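Local coordinates for ESX-1 secretion system protein EccA1 (Mycobacterium tuberculosis, PDB 4F3V) that probably acts as an ATPase that powers substrate export by the ESX-1 type VII secretion system, here represented by its helical, TPR-like N-terminal domain, at residues 32-44 with 59-72. Numbering follows the deposited sequence.
Sequences ITNYDESACDAWI and RAWYSRRNFGQLSG
Asp-41, in the first turn of helix 40-48, reaches into the N-terminus of helix 69-72 and joins the two helices in the helical TPR domain at the N-terminus of EccA1. Asp-41 CB packs against Leu-70 CB at 4.1 Å, and CG stands anti to the carbonyl carbon (chi1 -63°), which turns the carboxylate onto the backbone amides of that helix start. Asp-41 OD1 offers its syn lone pair to the N-cap residue, taking a nearly straight bond from Gly-68 N (2.8 Å, 175°). Asp-41 OD2 accepts twice from one residue: Ser-71 N comes in on its anti lone pair at 2.8 Å, while Ser-71 OG sits above the carboxylate plane at 2.7 Å. Three bonds thus fix the rotation of this buried group, and the helix N-terminus would be expected to stabilise its negative charge. Leu-70 CD2 meets Ile-32 CG2 tip to tip. Separately, Ile-44 CD1 abuts the edge of the Phe-67 ring. The Trp-43 indole lies between Thr-33 CG2 on one face and Arg-59 on the other, where Arg-59 CB makes a CH-pi contact 3.5 Å from the five-membered ring centroid. Asn-66 ND2 donates to Ser-38 O at 2.8 Å, Ser-38 O lying in the plane of the Asn-66 amide.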
loop_
_atom_site.group_PDB
_atom_site.type_symbol
_atom_site.label_atom_id
_atom_site.label_comp_id
_atom_site.label_asym_id
_atom_site.label_seq_id
_atom_site.Cartn_x
_atom_site.Cartn_y
_atom_site.Cartn_z
ATOM N N ILE A 32 -9.535 23.748 10.577
ATOM C CA ILE A 32 -8.149 23.906 11.072
ATOM C C ILE A 32 -7.155 24.047 9.920
ATOM O O ILE A 32 -6.380 25.025 9.872
ATOM C CB ILE A 32 -7.721 22.766 12.009
ATOM C CG1 ILE A 32 -8.611 22.759 13.264
ATOM C CG2 ILE A 32 -6.225 22.880 12.345
ATOM C CD1 ILE A 32 -8.605 21.446 13.991
ATOM N N THR A 33 -7.211 23.123 8.955
ATOM C CA THR A 33 -6.248 23.164 7.834
ATOM C C THR A 33 -6.439 24.389 6.950
ATOM O O THR A 33 -5.472 24.884 6.385
ATOM C CB THR A 33 -6.271 21.893 6.972
ATOM O OG1 THR A 33 -7.558 21.739 6.378
ATOM C CG2 THR A 33 -5.933 20.679 7.806
ATOM N N ASN A 34 -7.669 24.889 6.842
ATOM C CA ASN A 34 -7.920 26.170 6.176
ATOM C C ASN A 34 -7.182 27.342 6.792
ATOM O O ASN A 34 -6.794 28.256 6.075
ATOM C CB ASN A 34 -9.424 26.514 6.163
ATOM C CG ASN A 34 -10.201 25.719 5.121
ATOM O OD1 ASN A 34 -9.621 24.974 4.331
ATOM N ND2 ASN A 34 -11.523 25.906 5.098
ATOM N N TYR A 35 -7.008 27.326 8.115
ATOM C CA TYR A 35 -6.289 28.386 8.831
ATOM C C TYR A 35 -4.813 28.094 9.027
ATOM O O TYR A 35 -4.035 29.010 9.175
ATOM C CB TYR A 35 -6.926 28.622 10.198
ATOM C CG TYR A 35 -8.146 29.542 10.069
ATOM C CD1 TYR A 35 -9.340 29.080 9.500
ATOM C CD2 TYR A 35 -8.082 30.880 10.457
ATOM C CE1 TYR A 35 -10.435 29.919 9.336
ATOM C CE2 TYR A 35 -9.174 31.727 10.308
ATOM C CZ TYR A 35 -10.343 31.242 9.750
ATOM O OH TYR A 35 -11.408 32.092 9.601
ATOM N N ASP A 36 -4.437 26.816 9.029
ATOM C CA ASP A 36 -3.062 26.431 9.218
ATOM C C ASP A 36 -2.761 25.211 8.373
ATOM O O ASP A 36 -2.998 24.061 8.781
ATOM C CB ASP A 36 -2.798 26.170 10.704
ATOM C CG ASP A 36 -1.345 25.745 10.996
ATOM O OD1 ASP A 36 -0.460 25.820 10.092
ATOM O OD2 ASP A 36 -1.117 25.354 12.158
ATOM N N GLU A 37 -2.211 25.461 7.193
ATOM C CA GLU A 37 -1.884 24.385 6.279
ATOM C C GLU A 37 -0.808 23.427 6.810
ATOM O O GLU A 37 -0.640 22.341 6.283
ATOM C CB GLU A 37 -1.524 24.944 4.906
ATOM C CG GLU A 37 -0.195 25.614 4.792
ATOM C CD GLU A 37 0.081 26.034 3.364
ATOM O OE1 GLU A 37 -0.763 25.777 2.467
ATOM O OE2 GLU A 37 1.153 26.617 3.139
ATOM N N SER A 38 -0.088 23.843 7.849
ATOM C CA SER A 38 0.954 23.027 8.461
ATOM C C SER A 38 0.486 22.151 9.623
ATOM O O SER A 38 1.294 21.491 10.237
ATOM C CB SER A 38 2.031 23.981 8.951
ATOM O OG SER A 38 2.617 24.586 7.819
ATOM N N ALA A 39 -0.823 22.141 9.905
ATOM C CA ALA A 39 -1.368 21.404 11.038
ATOM C C ALA A 39 -1.497 19.921 10.675
ATOM O O ALA A 39 -2.584 19.423 10.375
ATOM C CB ALA A 39 -2.721 21.967 11.480
ATOM N N CYS A 40 -0.371 19.243 10.714
ATOM C CA CYS A 40 -0.263 17.814 10.444
ATOM C C CYS A 40 -1.373 16.973 11.092
ATOM O O CYS A 40 -2.058 16.224 10.410
ATOM C CB CYS A 40 1.094 17.329 10.922
ATOM S SG CYS A 40 1.439 15.598 10.526
ATOM N N ASP A 41 -1.598 17.158 12.392
ATOM C CA ASP A 41 -2.617 16.370 13.115
ATOM C C ASP A 41 -4.035 16.513 12.539
ATOM O O ASP A 41 -4.804 15.559 12.556
ATOM C CB ASP A 41 -2.624 16.708 14.619
ATOM C CG ASP A 41 -1.316 16.353 15.298
ATOM O OD1 ASP A 41 -0.464 15.675 14.661
ATOM O OD2 ASP A 41 -1.152 16.720 16.473
ATOM N N ALA A 42 -4.364 17.690 12.029
ATOM C CA ALA A 42 -5.665 17.904 11.395
ATOM C C ALA A 42 -5.771 17.267 10.001
ATOM O O ALA A 42 -6.843 16.811 9.609
ATOM C CB ALA A 42 -6.006 19.402 11.369
ATOM N N TRP A 43 -4.682 17.252 9.237
ATOM C CA TRP A 43 -4.650 16.484 7.995
ATOM C C TRP A 43 -4.877 15.019 8.258
ATOM O O TRP A 43 -5.659 14.382 7.547
ATOM C CB TRP A 43 -3.360 16.686 7.208
ATOM C CG TRP A 43 -3.190 18.078 6.656
ATOM C CD1 TRP A 43 -2.312 19.051 7.104
ATOM C CD2 TRP A 43 -3.928 18.701 5.564
ATOM N NE1 TRP A 43 -2.448 20.197 6.379
ATOM C CE2 TRP A 43 -3.415 20.048 5.442
ATOM C CE3 TRP A 43 -4.949 18.292 4.722
ATOM C CZ2 TRP A 43 -3.896 20.935 4.497
ATOM C CZ3 TRP A 43 -5.424 19.188 3.778
ATOM C CH2 TRP A 43 -4.905 20.485 3.664
ATOM N N ILE A 44 -4.276 14.489 9.320
ATOM C CA ILE A 44 -4.496 13.101 9.714
ATOM C C ILE A 44 -5.960 12.888 10.183
ATOM O O ILE A 44 -6.568 11.863 9.905
ATOM C CB ILE A 44 -3.457 12.658 10.783
ATOM C CG1 ILE A 44 -2.041 12.700 10.152
ATOM C CG2 ILE A 44 -3.774 11.268 11.332
ATOM C CD1 ILE A 44 -0.901 12.582 11.163
ATOM N N ARG A 59 -0.048 16.582 2.316
ATOM C CA ARG A 59 0.082 17.636 3.297
ATOM C C ARG A 59 0.483 17.082 4.638
ATOM O O ARG A 59 1.214 17.741 5.376
ATOM C CB ARG A 59 -1.196 18.464 3.391
ATOM C CG ARG A 59 -1.385 19.314 2.160
ATOM C CD ARG A 59 -0.889 20.713 2.456
ATOM N NE ARG A 59 -0.629 21.437 1.227
ATOM C CZ ARG A 59 0.445 22.198 0.985
ATOM N NH1 ARG A 59 1.426 22.376 1.882
ATOM N NH2 ARG A 59 0.545 22.788 -0.189
ATOM N N ALA A 60 -0.037 15.897 4.980
ATOM C CA ALA A 60 0.322 15.261 6.236
ATOM C C ALA A 60 1.823 14.969 6.209
ATOM O O ALA A 60 2.550 15.270 7.166
ATOM C CB ALA A 60 -0.489 13.991 6.463
ATOM N N TRP A 61 2.300 14.461 5.081
ATOM C CA TRP A 61 3.716 14.184 4.909
ATOM C C TRP A 61 4.583 15.430 4.932
ATOM O O TRP A 61 5.634 15.476 5.598
ATOM C CB TRP A 61 3.922 13.422 3.615
ATOM C CG TRP A 61 5.348 13.387 3.154
ATOM C CD1 TRP A 61 5.909 14.069 2.078
ATOM C CD2 TRP A 61 6.446 12.682 3.772
ATOM N NE1 TRP A 61 7.248 13.815 1.994
ATOM C CE2 TRP A 61 7.628 12.976 2.973
ATOM C CE3 TRP A 61 6.562 11.866 4.861
ATOM C CZ2 TRP A 61 8.873 12.467 3.280
ATOM C CZ3 TRP A 61 7.836 11.344 5.166
ATOM C CH2 TRP A 61 8.956 11.635 4.381
ATOM N N TYR A 62 4.170 16.447 4.188
ATOM C CA TYR A 62 4.915 17.703 4.086
ATOM C C TYR A 62 5.059 18.400 5.451
ATOM O O TYR A 62 6.089 19.000 5.731
ATOM C CB TYR A 62 4.214 18.628 3.079
ATOM C CG TYR A 62 4.982 19.873 2.704
ATOM C CD1 TYR A 62 5.849 19.885 1.603
ATOM C CD2 TYR A 62 4.821 21.056 3.426
ATOM C CE1 TYR A 62 6.559 21.045 1.260
ATOM C CE2 TYR A 62 5.501 22.215 3.088
ATOM C CZ TYR A 62 6.375 22.213 2.011
ATOM O OH TYR A 62 7.078 23.375 1.685
ATOM N N SER A 63 4.025 18.296 6.286
ATOM C CA SER A 63 4.029 18.895 7.623
ATOM C C SER A 63 4.400 17.905 8.755
ATOM O O SER A 63 4.127 18.164 9.948
ATOM C CB SER A 63 2.644 19.534 7.891
ATOM O OG SER A 63 1.623 18.573 7.923
ATOM N N ARG A 64 5.043 16.798 8.394
ATOM C CA ARG A 64 5.351 15.740 9.348
ATOM C C ARG A 64 6.155 16.175 10.607
ATOM O O ARG A 64 6.035 15.557 11.666
ATOM C CB ARG A 64 6.113 14.610 8.645
ATOM C CG ARG A 64 7.481 14.999 8.121
ATOM C CD ARG A 64 8.059 13.919 7.223
ATOM N NE ARG A 64 9.340 14.312 6.660
ATOM C CZ ARG A 64 9.515 15.062 5.576
ATOM N NH1 ARG A 64 8.485 15.580 4.915
ATOM N NH2 ARG A 64 10.740 15.291 5.152
ATOM N N ARG A 65 6.946 17.239 10.508
ATOM C CA ARG A 65 7.637 17.744 11.695
ATOM C C ARG A 65 6.709 18.302 12.751
ATOM O O ARG A 65 7.137 18.511 13.882
ATOM C CB ARG A 65 8.644 18.819 11.324
ATOM C CG ARG A 65 9.848 18.273 10.631
ATOM C CD ARG A 65 10.751 19.458 10.315
ATOM N NE ARG A 65 12.137 19.080 10.173
ATOM C CZ ARG A 65 13.093 19.976 9.911
ATOM N NH1 ARG A 65 12.780 21.268 9.747
ATOM N NH2 ARG A 65 14.336 19.571 9.786
ATOM N N ASN A 66 5.447 18.529 12.383
ATOM C CA ASN A 66 4.453 19.022 13.326
ATOM C C ASN A 66 3.566 17.917 13.890
ATOM O O ASN A 66 2.626 18.201 14.616
ATOM C CB ASN A 66 3.590 20.117 12.694
ATOM C CG ASN A 66 4.396 21.340 12.270
ATOM O OD1 ASN A 66 5.447 21.611 12.817
ATOM N ND2 ASN A 66 3.880 22.090 11.256
ATOM N N PHE A 67 3.888 16.659 13.593
ATOM C CA PHE A 67 3.093 15.548 14.092
ATOM C C PHE A 67 3.046 15.587 15.610
ATOM O O PHE A 67 4.081 15.599 16.256
ATOM C CB PHE A 67 3.686 14.208 13.645
ATOM C CG PHE A 67 2.937 13.014 14.180
ATOM C CD1 PHE A 67 1.773 12.568 13.566
ATOM C CD2 PHE A 67 3.374 12.347 15.299
ATOM C CE1 PHE A 67 1.081 11.479 14.046
ATOM C CE2 PHE A 67 2.684 11.239 15.801
ATOM C CZ PHE A 67 1.531 10.801 15.165
ATOM N N GLY A 68 1.839 15.606 16.166
ATOM C CA GLY A 68 1.658 15.576 17.621
ATOM C C GLY A 68 1.479 16.926 18.276
ATOM O O GLY A 68 1.039 16.989 19.436
ATOM N N GLN A 69 1.808 18.006 17.554
ATOM C CA GLN A 69 1.830 19.347 18.134
ATOM C C GLN A 69 0.428 19.852 18.484
ATOM O O GLN A 69 0.174 20.276 19.612
ATOM C CB GLN A 69 2.527 20.338 17.193
ATOM C CG GLN A 69 2.813 21.679 17.847
ATOM C CD GLN A 69 1.607 22.595 17.897
ATOM O OE1 GLN A 69 0.747 22.611 16.995
ATOM N NE2 GLN A 69 1.538 23.379 18.961
ATOM N N LEU A 70 -0.495 19.761 17.540
ATOM C CA LEU A 70 -1.857 20.257 17.738
ATOM C C LEU A 70 -2.654 19.387 18.705
ATOM O O LEU A 70 -3.241 19.901 19.646
ATOM C CB LEU A 70 -2.599 20.360 16.375
ATOM C CG LEU A 70 -4.044 20.863 16.415
ATOM C CD1 LEU A 70 -4.105 22.202 17.166
ATOM C CD2 LEU A 70 -4.581 20.957 14.982
ATOM N N SER A 71 -2.663 18.063 18.474
ATOM C CA SER A 71 -3.317 17.144 19.371
ATOM C C SER A 71 -2.715 17.283 20.781
ATOM O O SER A 71 -3.422 17.318 21.787
ATOM C CB SER A 71 -3.175 15.708 18.863
ATOM O OG SER A 71 -1.832 15.358 18.693
ATOM N N GLY A 72 -1.391 17.412 20.839
ATOM C CA GLY A 72 -0.686 17.602 22.114
ATOM C C GLY A 72 -1.103 18.834 22.903
ATOM O O GLY A 72 -1.136 18.812 24.121
HETATM O O HOH W 1 1.777 21.574 4.812
HETATM O O HOH W 2 0.009 19.000 14.286
#